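Local coordinates for protein putative methylase (Clostridium difficile, PDB 3LDU) that probably methylates guanine bases of ribosomal RNA and carries a bound GTP in its methyltransferase domain, at residues 55-60 with 217-222; 64-69 with 82-87; 97-102 with 140-145. All blocks are in the same frame, centred on the assembly; numbering follows the deposited sequence.

Interaction 1: residues 55-60 with 217-222; sequences WLRCAE and GINMAP
The two backbones meet where helices 48-55 and 208-217 have just ended, closest at Trp55 and Ala221, whose CA atoms lie 5.0 Å apart. A Schellman motif closes the second helix: Asn219, its C-prime residue with positive phi, turns the chain so that Met220, Ala221 and Pro222 run past the loop that follows Trp55. The contact thus joins the RlmL ferredoxin-like region to the Rossmann-type methyltransferase domain, and it is largely buried. Trp55 has its CG beside the backbone N (chi1 -77°), which brings the indole back over 217-222 although the CB points away from it. Ala221 CB sits on one face of the six-membered ring, 3.6 Å from its centroid and almost on the ring normal, a CH-pi contact. Asn219, with CG anti to its own backbone N, brings OD1 to 3.5 Å from Trp55 CZ3. Pro222 has its CB bond directed at 55-60 and sets CG 3.4 Å from Trp55 O. Arg57 runs extended from CG to NE, with Pro222 CD over one face of its guanidinium; Glu24 of helix 18-27 accepts from its backbone N. End-on, the guanidinium grips one carbonyl oxygen with two bent bonds: NH1 reaches Met220 O at 2.9 Å, nearly along the C=O axis, while NH2 reaches Met220 O at 3.0 Å from above the carbonyl plane.

Interaction 2: residues 64-69 with 82-87; sequences LKIAEF and KRINWS
Apolar side chains carry most of this contact between 64-69 of strand 63-70 and the loop that follows helix 74-82. Ile84 is central to it: its CD1 presses on Ala67 CB at 3.5 Å, closer than two methyl groups normally approach, while its CG2, anti to the backbone N, meets Ile66 CG2 at 3.9 Å as the two side chains cross at about a right angle. The same Ile84 CG2 lies over one face of the Trp86 ring within its own loop. Neighbouring residues of a strand normally point to opposite sides, yet both Ile66 and Ala67 turn toward the loop. The reason is a classic beta bulge, in which the pair faces the single residue Ile156 on the adjoining strand 153-159 of the mixed sheet. The CH-pi contact is off-centre: Ile66 CG2 stands 4.2 Å from the centroid of the Trp86 six-membered ring, 28° from its normal. Trp86 NE1 is held by Thr81 O at the end of the preceding helix, and its ring also packs on helix 111-129. Among polar groups, Arg83 bends at chi2 (76°) and lies alongside Phe69, running in the opposite sense, with NH2 at 3.4 Å from Phe69 CD2 and the guanidinium and ring planes 63° apart. Along the strand, Lys65 NZ makes a salt bridge with Glu68 OE2 at 2.8 Å, meeting the oxygen from above the carboxylate plane.

Interaction 3: residues 97-102 with 140-145; sequences PISKAS and KEKYPI
Strands 98-104 and 145-150, joined through helix 111-129, form a beta-alpha-beta crossover in the THUMP region, and a parallel beta bridge between Ile98 and Ile145 starts their pairing, with 98-104 at one margin of the mixed sheet. Two backbone bonds flank Ile98. Ile145 N gives a practically straight bond to Pro97 O (2.9 Å, 179° at the hydrogen), nearly along the C=O axis, whereas Ser99 N reaches Ile145 O at 2.9 Å in the carbonyl plane but along a more bent path of 137°. Both isoleucine side chains lie on the same face of the sheet and cross obliquely, the CD1 tip of Ile98 touching Ile145 CB at 3.7 Å. Ser99, with OG beside its backbone N (chi1 -64°), lays that oxygen against the ring of Pro144, 3.2 Å from its CB. Just ahead of the bridge, Lys142 stretches its extended chain across the Pro97 ring at about a right angle, and Lys142 CE is squeezed to 3.4 Å from Pro97 CG. In the same approach to the strand, Tyr143 OH donates to Glu141 OE2 at 2.8 Å, using the anti lone pair of the carboxylate; Glu141 OE1 also forms a salt bridge with Arg234, and the Tyr143 ring stacks with Trp233. The bridge residues are themselves covered: Ile98 packs on Val118 and Lys119 of helix 111-129, Ile145 on Ile156 and Ile158 of strand 153-159.

Interactions 2 and 3 both reach the same sheet and follow each other along the chain, their centres about 13 Å apart. They meet where Trp86 CZ3 of interaction 2 packs on Ile145 CD1 of interaction 3 at 4.1 Å, and strand 153-159 touches both. Interaction 1 closes a much longer loop that encloses the other two in sequence, its centre about 30 Å from that of interaction 2 and about 25 Å from that of interaction 3. It is the one whose own segments include part of the methyltransferase domain: the side chain of Arg57 is about 11 Å from that of Thr208, which binds GTP, whereas interactions 2 and 3 lie away from that pocket.

Interaction 1: residues 55-60 with 217-222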
ATOM      1  N   TRP A  55     -10.821  -0.072  -1.957  1.00 20.93           N
ATOM      2  CA  TRP A  55     -10.788   0.468  -0.601  1.00 21.16           C
ATOM      3  C   TRP A  55      -9.485   0.270   0.173  1.00 20.15           C
ATOM      4  O   TRP A  55      -9.186   1.054   1.075  1.00 21.28           O
ATOM      5  CB  TRP A  55     -11.965  -0.093   0.220  1.00 22.53           C
ATOM      6  CG  TRP A  55     -13.273   0.572  -0.118  1.00 21.27           C
ATOM      7  CD1 TRP A  55     -14.285   0.068  -0.900  1.00 22.85           C
ATOM      8  CD2 TRP A  55     -13.676   1.885   0.268  1.00 23.50           C
ATOM      9  NE1 TRP A  55     -15.303   0.992  -0.994  1.00 24.29           N
ATOM     10  CE2 TRP A  55     -14.953   2.116  -0.290  1.00 21.41           C
ATOM     11  CE3 TRP A  55     -13.089   2.896   1.044  1.00 23.57           C
ATOM     12  CZ2 TRP A  55     -15.650   3.307  -0.092  1.00 20.63           C
ATOM     13  CZ3 TRP A  55     -13.775   4.074   1.232  1.00 25.38           C
ATOM     14  CH2 TRP A  55     -15.043   4.274   0.669  1.00 24.44           C
ATOM     15  N   LEU A  56      -8.712  -0.767  -0.146  1.00 18.53           N
ATOM     16  CA  LEU A  56      -7.517  -1.025   0.664  1.00 18.75           C
ATOM     17  C   LEU A  56      -6.396  -0.010   0.392  1.00 19.74           C
ATOM     18  O   LEU A  56      -5.936   0.128  -0.751  1.00 21.05           O
ATOM     19  CB  LEU A  56      -7.022  -2.464   0.432  1.00 15.66           C
ATOM     20  CG  LEU A  56      -8.008  -3.546   0.854  1.00 19.25           C
ATOM     21  CD1 LEU A  56      -7.424  -4.927   0.507  1.00 23.22           C
ATOM     22  CD2 LEU A  56      -8.330  -3.453   2.347  1.00 22.74           C
ATOM     23  N   ARG A  57      -5.958   0.691   1.444  1.00 18.09           N
ATOM     24  CA  ARG A  57      -4.914   1.714   1.331  1.00 18.19           C
ATOM     25  C   ARG A  57      -3.521   1.186   1.625  1.00 18.85           C
ATOM     26  O   ARG A  57      -2.536   1.809   1.238  1.00 22.53           O
ATOM     27  CB  ARG A  57      -5.203   2.878   2.282  1.00 16.58           C
ATOM     28  CG  ARG A  57      -6.602   3.428   2.160  1.00 19.60           C
ATOM     29  CD  ARG A  57      -6.826   4.631   3.053  1.00 24.09           C
ATOM     30  NE  ARG A  57      -8.248   4.957   3.158  1.00 23.67           N
ATOM     31  CZ  ARG A  57      -8.866   5.837   2.385  1.00 20.87           C
ATOM     32  NH1 ARG A  57      -8.187   6.491   1.438  1.00 23.62           N
ATOM     33  NH2 ARG A  57     -10.163   6.054   2.547  1.00 23.91           N
ATOM     34  N   CYS A  58      -3.436   0.039   2.297  1.00 17.30           N
ATOM     35  CA  CYS A  58      -2.134  -0.513   2.696  1.00 17.23           C
ATOM     36  C   CYS A  58      -1.709  -1.766   1.927  1.00 20.32           C
ATOM     37  O   CYS A  58      -0.642  -2.321   2.165  1.00 22.98           O
ATOM     38  CB  CYS A  58      -2.123  -0.774   4.199  1.00 22.51           C
ATOM     39  SG  CYS A  58      -2.268   0.773   5.155  1.00 23.95           S
ATOM     40  N   ALA A  59      -2.559  -2.211   1.004  1.00 20.01           N
ATOM     41  CA  ALA A  59      -2.238  -3.360   0.163  1.00 22.99           C
ATOM     42  C   ALA A  59      -1.426  -2.914  -1.038  1.00 18.63           C
ATOM     43  O   ALA A  59      -1.728  -1.890  -1.639  1.00 18.51           O
ATOM     44  CB  ALA A  59      -3.534  -4.034  -0.319  1.00 18.18           C
ATOM     45  N   GLU A  60      -0.419  -3.693  -1.419  1.00 16.91           N
ATOM     46  CA  GLU A  60       0.342  -3.345  -2.617  1.00 19.74           C
ATOM     47  C   GLU A  60      -0.367  -3.854  -3.865  1.00 23.73           C
ATOM     48  O   GLU A  60      -0.128  -3.356  -4.960  1.00 23.18           O
ATOM     49  CB  GLU A  60       1.755  -3.921  -2.571  1.00 20.80           C
ATOM     50  CG  GLU A  60       2.585  -3.412  -1.415  1.00 23.79           C
ATOM     51  CD  GLU A  60       2.808  -1.908  -1.470  1.00 29.03           C
ATOM     52  OE1 GLU A  60       3.054  -1.372  -2.573  1.00 23.41           O
ATOM     53  OE2 GLU A  60       2.760  -1.272  -0.394  1.00 33.85           O
ATOM     54  N   GLY A 217      -9.648  11.139   5.824  1.00 23.12           N
ATOM     55  CA  GLY A 217     -10.565  12.056   6.476  1.00 24.18           C
ATOM     56  C   GLY A 217     -11.918  12.271   5.812  1.00 30.22           C
ATOM     57  O   GLY A 217     -12.921  12.432   6.506  1.00 29.92           O
ATOM     58  N   ILE A 218     -11.959  12.302   4.482  1.00 22.62           N
ATOM     59  CA  ILE A 218     -13.238  12.451   3.787  1.00 24.61           C
ATOM     60  C   ILE A 218     -13.775  11.110   3.280  1.00 27.20           C
ATOM     61  O   ILE A 218     -14.750  11.072   2.539  1.00 28.08           O
ATOM     62  CB  ILE A 218     -13.159  13.464   2.623  1.00 29.51           C
ATOM     63  CG1 ILE A 218     -12.139  13.018   1.573  1.00 23.22           C
ATOM     64  CG2 ILE A 218     -12.815  14.851   3.158  1.00 34.81           C
ATOM     65  CD1 ILE A 218     -12.200  13.841   0.292  1.00 28.71           C
ATOM     66  N   ASN A 219     -13.135  10.020   3.699  1.00 22.22           N
ATOM     67  CA  ASN A 219     -13.528   8.663   3.285  1.00 25.13           C
ATOM     68  C   ASN A 219     -13.553   8.500   1.764  1.00 28.25           C
ATOM     69  O   ASN A 219     -14.476   7.911   1.199  1.00 24.58           O
ATOM     70  CB  ASN A 219     -14.893   8.286   3.885  1.00 24.30           C
ATOM     71  CG  ASN A 219     -15.127   6.784   3.914  1.00 29.21           C
ATOM     72  OD1 ASN A 219     -14.199   6.001   4.114  1.00 35.19           O
ATOM     73  ND2 ASN A 219     -16.374   6.377   3.721  1.00 35.85           N
HETATM   74  N   MSE A 220     -12.547   9.049   1.101  1.00 23.11           N
HETATM   75  CA  MSE A 220     -12.382   8.852  -0.334  1.00 23.60           C
HETATM   76  C   MSE A 220     -11.586   7.575  -0.579  1.00 24.42           C
HETATM   77  O   MSE A 220     -10.460   7.443  -0.123  1.00 21.97           O
HETATM   78  CB  MSE A 220     -11.654  10.036  -0.963  1.00 24.89           C
HETATM   79  CG  MSE A 220     -11.403   9.851  -2.453  1.00 24.53           C
HETATM   80 SE   MSE A 220     -10.409  11.356  -3.190  0.80 32.85          SE
HETATM   81  CE  MSE A 220     -11.793  12.706  -2.976  1.00 33.76           C
ATOM     82  N   ALA A 221     -12.177   6.634  -1.309  1.00 19.34           N
ATOM     83  CA  ALA A 221     -11.527   5.355  -1.549  1.00 16.60           C
ATOM     84  C   ALA A 221     -10.258   5.561  -2.362  1.00 15.93           C
ATOM     85  O   ALA A 221     -10.253   6.357  -3.306  1.00 22.09           O
ATOM     86  CB  ALA A 221     -12.499   4.417  -2.319  1.00 20.70           C
ATOM     87  N   PRO A 222      -9.177   4.828  -2.022  1.00 19.64           N
ATOM     88  CA  PRO A 222      -7.910   5.001  -2.742  1.00 26.14           C
ATOM     89  C   PRO A 222      -8.035   4.708  -4.229  1.00 29.18           C
ATOM     90  O   PRO A 222      -7.366   5.364  -5.032  1.00 34.39           O
ATOM     91  CB  PRO A 222      -6.967   3.985  -2.074  1.00 22.81           C
ATOM     92  CG  PRO A 222      -7.861   3.073  -1.283  1.00 25.98           C
ATOM     93  CD  PRO A 222      -9.043   3.903  -0.886  1.00 22.18           C
TER

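Interaction 2: residues 64-69 with 82-87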
ATOM      1  N   LEU A  64      -6.021 -12.977  -6.674  1.00 17.89           N
ATOM      2  CA  LEU A  64      -6.999 -14.044  -6.546  1.00 19.83           C
ATOM      3  C   LEU A  64      -6.235 -15.370  -6.430  1.00 21.12           C
ATOM      4  O   LEU A  64      -5.521 -15.759  -7.350  1.00 20.80           O
ATOM      5  CB  LEU A  64      -7.913 -14.064  -7.773  1.00 20.35           C
ATOM      6  CG  LEU A  64      -8.867 -15.268  -7.846  1.00 22.14           C
ATOM      7  CD1 LEU A  64      -9.833 -15.261  -6.661  1.00 22.04           C
ATOM      8  CD2 LEU A  64      -9.629 -15.255  -9.155  1.00 26.07           C
ATOM      9  N   LYS A  65      -6.362 -16.045  -5.290  1.00 17.72           N
ATOM     10  CA  LYS A  65      -5.629 -17.286  -5.071  1.00 17.59           C
ATOM     11  C   LYS A  65      -6.280 -18.416  -5.859  1.00 23.35           C
ATOM     12  O   LYS A  65      -7.495 -18.618  -5.771  1.00 25.29           O
ATOM     13  CB  LYS A  65      -5.617 -17.654  -3.603  1.00 18.16           C
ATOM     14  CG  LYS A  65      -4.636 -18.758  -3.260  1.00 22.72           C
ATOM     15  CD  LYS A  65      -4.671 -19.047  -1.772  1.00 31.73           C
ATOM     16  CE  LYS A  65      -3.745 -20.193  -1.405  1.00 34.10           C
ATOM     17  NZ  LYS A  65      -3.714 -20.408   0.066  1.00 30.40           N
ATOM     18  N   ILE A  66      -5.469 -19.134  -6.632  1.00 20.27           N
ATOM     19  CA  ILE A  66      -5.966 -20.266  -7.433  1.00 16.66           C
ATOM     20  C   ILE A  66      -5.638 -21.606  -6.787  1.00 26.05           C
ATOM     21  O   ILE A  66      -6.481 -22.513  -6.718  1.00 25.18           O
ATOM     22  CB  ILE A  66      -5.368 -20.243  -8.869  1.00 18.99           C
ATOM     23  CG1 ILE A  66      -5.658 -18.906  -9.547  1.00 25.20           C
ATOM     24  CG2 ILE A  66      -5.946 -21.390  -9.714  1.00 21.38           C
ATOM     25  CD1 ILE A  66      -7.137 -18.592  -9.665  1.00 25.90           C
ATOM     26  N   ALA A  67      -4.409 -21.751  -6.327  1.00 24.78           N
ATOM     27  CA  ALA A  67      -3.964 -23.055  -5.841  1.00 23.99           C
ATOM     28  C   ALA A  67      -2.771 -22.911  -4.920  1.00 27.50           C
ATOM     29  O   ALA A  67      -2.009 -21.955  -5.022  1.00 24.04           O
ATOM     30  CB  ALA A  67      -3.606 -23.949  -7.009  1.00 29.28           C
ATOM     31  N   GLU A  68      -2.617 -23.876  -4.021  1.00 26.53           N
ATOM     32  CA  GLU A  68      -1.412 -23.976  -3.212  1.00 23.71           C
ATOM     33  C   GLU A  68      -1.061 -25.450  -3.070  1.00 30.77           C
ATOM     34  O   GLU A  68      -1.929 -26.279  -2.795  1.00 32.38           O
ATOM     35  CB  GLU A  68      -1.606 -23.310  -1.844  1.00 28.38           C
ATOM     36  CG  GLU A  68      -0.436 -23.505  -0.895  1.00 37.38           C
ATOM     37  CD  GLU A  68      -0.561 -22.670   0.370  1.00 53.24           C
ATOM     38  OE1 GLU A  68       0.458 -22.506   1.077  1.00 60.64           O
ATOM     39  OE2 GLU A  68      -1.673 -22.173   0.653  1.00 48.89           O
ATOM     40  N   PHE A  69       0.203 -25.780  -3.304  1.00 25.37           N
ATOM     41  CA  PHE A  69       0.658 -27.162  -3.231  1.00 25.67           C
ATOM     42  C   PHE A  69       2.162 -27.189  -3.053  1.00 27.41           C
ATOM     43  O   PHE A  69       2.842 -26.199  -3.298  1.00 28.10           O
ATOM     44  CB  PHE A  69       0.277 -27.929  -4.502  1.00 26.61           C
ATOM     45  CG  PHE A  69       0.701 -27.242  -5.783  1.00 30.17           C
ATOM     46  CD1 PHE A  69       2.011 -27.325  -6.236  1.00 26.08           C
ATOM     47  CD2 PHE A  69      -0.215 -26.521  -6.539  1.00 29.85           C
ATOM     48  CE1 PHE A  69       2.404 -26.690  -7.421  1.00 24.63           C
ATOM     49  CE2 PHE A  69       0.166 -25.893  -7.718  1.00 26.71           C
ATOM     50  CZ  PHE A  69       1.476 -25.977  -8.160  1.00 24.09           C
ATOM     51  N   LYS A  82      -0.733 -28.260 -14.056  1.00 22.21           N
ATOM     52  CA  LYS A  82      -1.517 -28.744 -15.184  1.00 21.42           C
ATOM     53  C   LYS A  82      -2.871 -29.314 -14.752  1.00 32.95           C
ATOM     54  O   LYS A  82      -3.867 -29.164 -15.468  1.00 33.31           O
ATOM     55  CB  LYS A  82      -0.732 -29.798 -15.972  1.00 26.09           C
ATOM     56  CG  LYS A  82      -1.500 -30.326 -17.187  1.00 37.55           C
ATOM     57  CD  LYS A  82      -0.678 -31.297 -18.014  1.00 39.88           C
ATOM     58  CE  LYS A  82      -1.544 -31.907 -19.121  1.00 41.89           C
ATOM     59  NZ  LYS A  82      -0.798 -32.878 -19.963  1.00 42.06           N
ATOM     60  N   ARG A  83      -2.911 -29.957 -13.586  1.00 30.99           N
ATOM     61  CA  ARG A  83      -4.141 -30.601 -13.123  1.00 34.25           C
ATOM     62  C   ARG A  83      -5.207 -29.609 -12.672  1.00 34.04           C
ATOM     63  O   ARG A  83      -6.371 -29.967 -12.543  1.00 36.73           O
ATOM     64  CB  ARG A  83      -3.862 -31.632 -12.022  1.00 44.83           C
ATOM     65  CG  ARG A  83      -3.057 -31.115 -10.830  1.00 55.02           C
ATOM     66  CD  ARG A  83      -3.876 -30.248  -9.868  1.00 64.81           C
ATOM     67  NE  ARG A  83      -3.116 -29.917  -8.661  1.00 66.29           N
ATOM     68  CZ  ARG A  83      -3.501 -29.036  -7.741  1.00 67.32           C
ATOM     69  NH1 ARG A  83      -4.643 -28.377  -7.882  1.00 71.07           N
ATOM     70  NH2 ARG A  83      -2.742 -28.813  -6.676  1.00 65.22           N
ATOM     71  N   ILE A  84      -4.810 -28.367 -12.412  1.00 29.76           N
ATOM     72  CA  ILE A  84      -5.770 -27.317 -12.093  1.00 29.48           C
ATOM     73  C   ILE A  84      -6.680 -27.121 -13.301  1.00 32.61           C
ATOM     74  O   ILE A  84      -6.222 -27.222 -14.438  1.00 30.01           O
ATOM     75  CB  ILE A  84      -5.045 -26.001 -11.773  1.00 27.02           C
ATOM     76  CG1 ILE A  84      -4.191 -26.171 -10.518  1.00 27.81           C
ATOM     77  CG2 ILE A  84      -6.039 -24.839 -11.622  1.00 26.94           C
ATOM     78  CD1 ILE A  84      -3.218 -25.037 -10.307  1.00 28.09           C
ATOM     79  N   ASN A  85      -7.967 -26.864 -13.065  1.00 31.92           N
ATOM     80  CA  ASN A  85      -8.887 -26.613 -14.165  1.00 36.58           C
ATOM     81  C   ASN A  85      -8.802 -25.155 -14.571  1.00 32.34           C
ATOM     82  O   ASN A  85      -9.589 -24.322 -14.116  1.00 33.81           O
ATOM     83  CB  ASN A  85     -10.327 -26.978 -13.796  1.00 45.20           C
ATOM     84  CG  ASN A  85     -11.292 -26.810 -14.967  1.00 50.48           C
ATOM     85  OD1 ASN A  85     -12.510 -26.787 -14.787  1.00 61.01           O
ATOM     86  ND2 ASN A  85     -10.748 -26.696 -16.174  1.00 40.17           N
ATOM     87  N   TRP A  86      -7.828 -24.841 -15.418  1.00 29.24           N
ATOM     88  CA  TRP A  86      -7.570 -23.451 -15.760  1.00 26.86           C
ATOM     89  C   TRP A  86      -8.687 -22.775 -16.553  1.00 31.17           C
ATOM     90  O   TRP A  86      -8.851 -21.559 -16.468  1.00 29.38           O
ATOM     91  CB  TRP A  86      -6.207 -23.298 -16.442  1.00 25.25           C
ATOM     92  CG  TRP A  86      -5.103 -23.345 -15.436  1.00 25.79           C
ATOM     93  CD1 TRP A  86      -4.275 -24.402 -15.156  1.00 25.98           C
ATOM     94  CD2 TRP A  86      -4.736 -22.297 -14.531  1.00 23.49           C
ATOM     95  NE1 TRP A  86      -3.405 -24.059 -14.139  1.00 23.82           N
ATOM     96  CE2 TRP A  86      -3.674 -22.778 -13.742  1.00 25.98           C
ATOM     97  CE3 TRP A  86      -5.207 -20.999 -14.321  1.00 25.51           C
ATOM     98  CZ2 TRP A  86      -3.063 -21.996 -12.762  1.00 21.80           C
ATOM     99  CZ3 TRP A  86      -4.590 -20.221 -13.339  1.00 26.07           C
ATOM    100  CH2 TRP A  86      -3.541 -20.729 -12.572  1.00 24.19           C
ATOM    101  N   SER A  87      -9.452 -23.552 -17.317  1.00 27.58           N
ATOM    102  CA  SER A  87     -10.562 -22.990 -18.086  1.00 24.82           C
ATOM    103  C   SER A  87     -11.624 -22.332 -17.196  1.00 30.76           C
ATOM    104  O   SER A  87     -12.398 -21.495 -17.662  1.00 34.71           O
ATOM    105  CB  SER A  87     -11.213 -24.066 -18.962  1.00 31.10           C
ATOM    106  OG  SER A  87     -11.805 -25.072 -18.161  1.00 32.29           O
TER

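Interaction 3: residues 97-102 with 140-145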
ATOM      1  N   PRO A  97      -0.133 -14.119 -19.335  1.00 27.63           N
ATOM      2  CA  PRO A  97       1.317 -14.031 -19.190  1.00 30.89           C
ATOM      3  C   PRO A  97       1.678 -14.418 -17.756  1.00 25.56           C
ATOM      4  O   PRO A  97       0.903 -14.124 -16.848  1.00 22.66           O
ATOM      5  CB  PRO A  97       1.600 -12.547 -19.441  1.00 31.21           C
ATOM      6  CG  PRO A  97       0.350 -11.842 -18.995  1.00 26.49           C
ATOM      7  CD  PRO A  97      -0.784 -12.796 -19.346  1.00 24.74           C
ATOM      8  N   ILE A  98       2.804 -15.095 -17.564  1.00 21.89           N
ATOM      9  CA  ILE A  98       3.271 -15.403 -16.211  1.00 20.40           C
ATOM     10  C   ILE A  98       4.123 -14.207 -15.810  1.00 26.55           C
ATOM     11  O   ILE A  98       5.300 -14.113 -16.147  1.00 29.48           O
ATOM     12  CB  ILE A  98       4.067 -16.719 -16.157  1.00 27.59           C
ATOM     13  CG1 ILE A  98       3.392 -17.790 -17.030  1.00 24.92           C
ATOM     14  CG2 ILE A  98       4.185 -17.211 -14.725  1.00 25.88           C
ATOM     15  CD1 ILE A  98       1.932 -18.084 -16.633  1.00 21.29           C
ATOM     16  N   SER A  99       3.494 -13.263 -15.130  1.00 24.66           N
ATOM     17  CA  SER A  99       4.075 -11.939 -15.009  1.00 32.14           C
ATOM     18  C   SER A  99       5.224 -11.907 -14.028  1.00 35.03           C
ATOM     19  O   SER A  99       6.116 -11.064 -14.137  1.00 38.80           O
ATOM     20  CB  SER A  99       3.001 -10.924 -14.616  1.00 38.61           C
ATOM     21  OG  SER A  99       2.029 -10.828 -15.647  1.00 41.35           O
ATOM     22  N   LYS A 100       5.220 -12.835 -13.078  1.00 31.03           N
ATOM     23  CA  LYS A 100       6.194 -12.772 -11.990  1.00 38.26           C
ATOM     24  C   LYS A 100       6.282 -14.093 -11.241  1.00 35.73           C
ATOM     25  O   LYS A 100       5.258 -14.759 -11.023  1.00 32.18           O
ATOM     26  CB  LYS A 100       5.791 -11.676 -11.008  1.00 43.87           C
ATOM     27  CG  LYS A 100       6.699 -11.551  -9.802  1.00 43.94           C
ATOM     28  CD  LYS A 100       6.162 -10.498  -8.849  1.00 50.42           C
ATOM     29  CE  LYS A 100       7.157 -10.148  -7.754  1.00 52.88           C
ATOM     30  NZ  LYS A 100       6.545  -9.215  -6.764  1.00 51.97           N
ATOM     31  N   ALA A 101       7.501 -14.478 -10.861  1.00 27.09           N
ATOM     32  CA  ALA A 101       7.672 -15.607  -9.945  1.00 21.64           C
ATOM     33  C   ALA A 101       8.662 -15.230  -8.867  1.00 23.92           C
ATOM     34  O   ALA A 101       9.685 -14.597  -9.147  1.00 29.83           O
ATOM     35  CB  ALA A 101       8.152 -16.847 -10.684  1.00 22.08           C
ATOM     36  N   SER A 102       8.341 -15.582  -7.626  1.00 18.76           N
ATOM     37  CA  SER A 102       9.247 -15.339  -6.510  1.00 18.10           C
ATOM     38  C   SER A 102       9.512 -16.674  -5.839  1.00 24.24           C
ATOM     39  O   SER A 102       8.597 -17.467  -5.670  1.00 23.58           O
ATOM     40  CB  SER A 102       8.613 -14.361  -5.510  1.00 24.22           C
ATOM     41  OG  SER A 102       8.234 -13.149  -6.128  1.00 38.83           O
ATOM     42  N   LYS A 140      -7.337 -11.802 -26.298  1.00 34.49           N
ATOM     43  CA  LYS A 140      -8.358 -11.055 -25.564  1.00 30.06           C
ATOM     44  C   LYS A 140      -7.762 -10.419 -24.304  1.00 28.64           C
ATOM     45  O   LYS A 140      -6.587 -10.041 -24.292  1.00 31.91           O
ATOM     46  CB  LYS A 140      -9.564 -11.943 -25.230  1.00 29.07           C
ATOM     47  CG  LYS A 140     -10.231 -12.583 -26.460  1.00 39.02           C
ATOM     48  CD  LYS A 140     -10.525 -11.537 -27.530  1.00 43.05           C
ATOM     49  CE  LYS A 140     -11.217 -12.149 -28.753  1.00 48.40           C
ATOM     50  NZ  LYS A 140     -12.583 -12.643 -28.423  1.00 46.68           N
ATOM     51  N   GLU A 141      -8.563 -10.298 -23.248  1.00 28.24           N
ATOM     52  CA  GLU A 141      -8.098  -9.595 -22.047  1.00 28.10           C
ATOM     53  C   GLU A 141      -7.094 -10.393 -21.200  1.00 30.26           C
ATOM     54  O   GLU A 141      -6.988 -11.613 -21.305  1.00 28.64           O
ATOM     55  CB  GLU A 141      -9.274  -9.088 -21.199  1.00 25.76           C
ATOM     56  CG  GLU A 141      -9.933 -10.124 -20.311  1.00 24.65           C
ATOM     57  CD  GLU A 141     -10.898 -11.040 -21.068  1.00 30.58           C
ATOM     58  OE1 GLU A 141     -10.886 -11.044 -22.320  1.00 35.52           O
ATOM     59  OE2 GLU A 141     -11.675 -11.750 -20.399  1.00 30.58           O
ATOM     60  N   LYS A 142      -6.362  -9.674 -20.356  1.00 26.60           N
ATOM     61  CA  LYS A 142      -5.182 -10.210 -19.670  1.00 23.96           C
ATOM     62  C   LYS A 142      -5.465 -10.663 -18.231  1.00 24.77           C
ATOM     63  O   LYS A 142      -6.117  -9.952 -17.457  1.00 24.38           O
ATOM     64  CB  LYS A 142      -4.077  -9.139 -19.696  1.00 28.17           C
ATOM     65  CG  LYS A 142      -2.726  -9.551 -19.140  1.00 45.20           C
ATOM     66  CD  LYS A 142      -1.726  -8.392 -19.285  1.00 54.08           C
ATOM     67  CE  LYS A 142      -0.466  -8.606 -18.445  1.00 65.03           C
ATOM     68  NZ  LYS A 142       0.375  -7.374 -18.304  1.00 65.13           N
ATOM     69  N   TYR A 143      -4.976 -11.863 -17.906  1.00 22.38           N
ATOM     70  CA  TYR A 143      -5.058 -12.474 -16.571  1.00 21.19           C
ATOM     71  C   TYR A 143      -3.630 -12.787 -16.131  1.00 23.07           C
ATOM     72  O   TYR A 143      -3.121 -13.875 -16.410  1.00 23.70           O
ATOM     73  CB  TYR A 143      -5.869 -13.786 -16.648  1.00 21.87           C
ATOM     74  CG  TYR A 143      -7.329 -13.569 -16.971  1.00 24.15           C
ATOM     75  CD1 TYR A 143      -8.298 -13.606 -15.974  1.00 26.19           C
ATOM     76  CD2 TYR A 143      -7.742 -13.291 -18.272  1.00 24.15           C
ATOM     77  CE1 TYR A 143      -9.651 -13.394 -16.278  1.00 25.53           C
ATOM     78  CE2 TYR A 143      -9.074 -13.069 -18.579  1.00 22.80           C
ATOM     79  CZ  TYR A 143     -10.024 -13.121 -17.575  1.00 24.43           C
ATOM     80  OH  TYR A 143     -11.350 -12.897 -17.879  1.00 26.45           O
ATOM     81  N   PRO A 144      -2.961 -11.828 -15.461  1.00 20.21           N
ATOM     82  CA  PRO A 144      -1.535 -12.011 -15.184  1.00 18.32           C
ATOM     83  C   PRO A 144      -1.350 -13.036 -14.080  1.00 23.64           C
ATOM     84  O   PRO A 144      -1.944 -12.903 -13.014  1.00 24.05           O
ATOM     85  CB  PRO A 144      -1.075 -10.617 -14.716  1.00 18.09           C
ATOM     86  CG  PRO A 144      -2.212  -9.664 -15.123  1.00 26.09           C
ATOM     87  CD  PRO A 144      -3.449 -10.512 -15.019  1.00 22.71           C
ATOM     88  N   ILE A 145      -0.536 -14.049 -14.337  1.00 20.91           N
ATOM     89  CA  ILE A 145      -0.361 -15.137 -13.385  1.00 18.73           C
ATOM     90  C   ILE A 145       0.868 -14.871 -12.518  1.00 23.66           C
ATOM     91  O   ILE A 145       1.940 -14.542 -13.032  1.00 21.26           O
ATOM     92  CB  ILE A 145      -0.204 -16.484 -14.121  1.00 20.92           C
ATOM     93  CG1 ILE A 145      -1.338 -16.681 -15.145  1.00 24.15           C
ATOM     94  CG2 ILE A 145      -0.151 -17.643 -13.131  1.00 19.69           C
ATOM     95  CD1 ILE A 145      -2.746 -16.780 -14.540  1.00 23.59           C
TER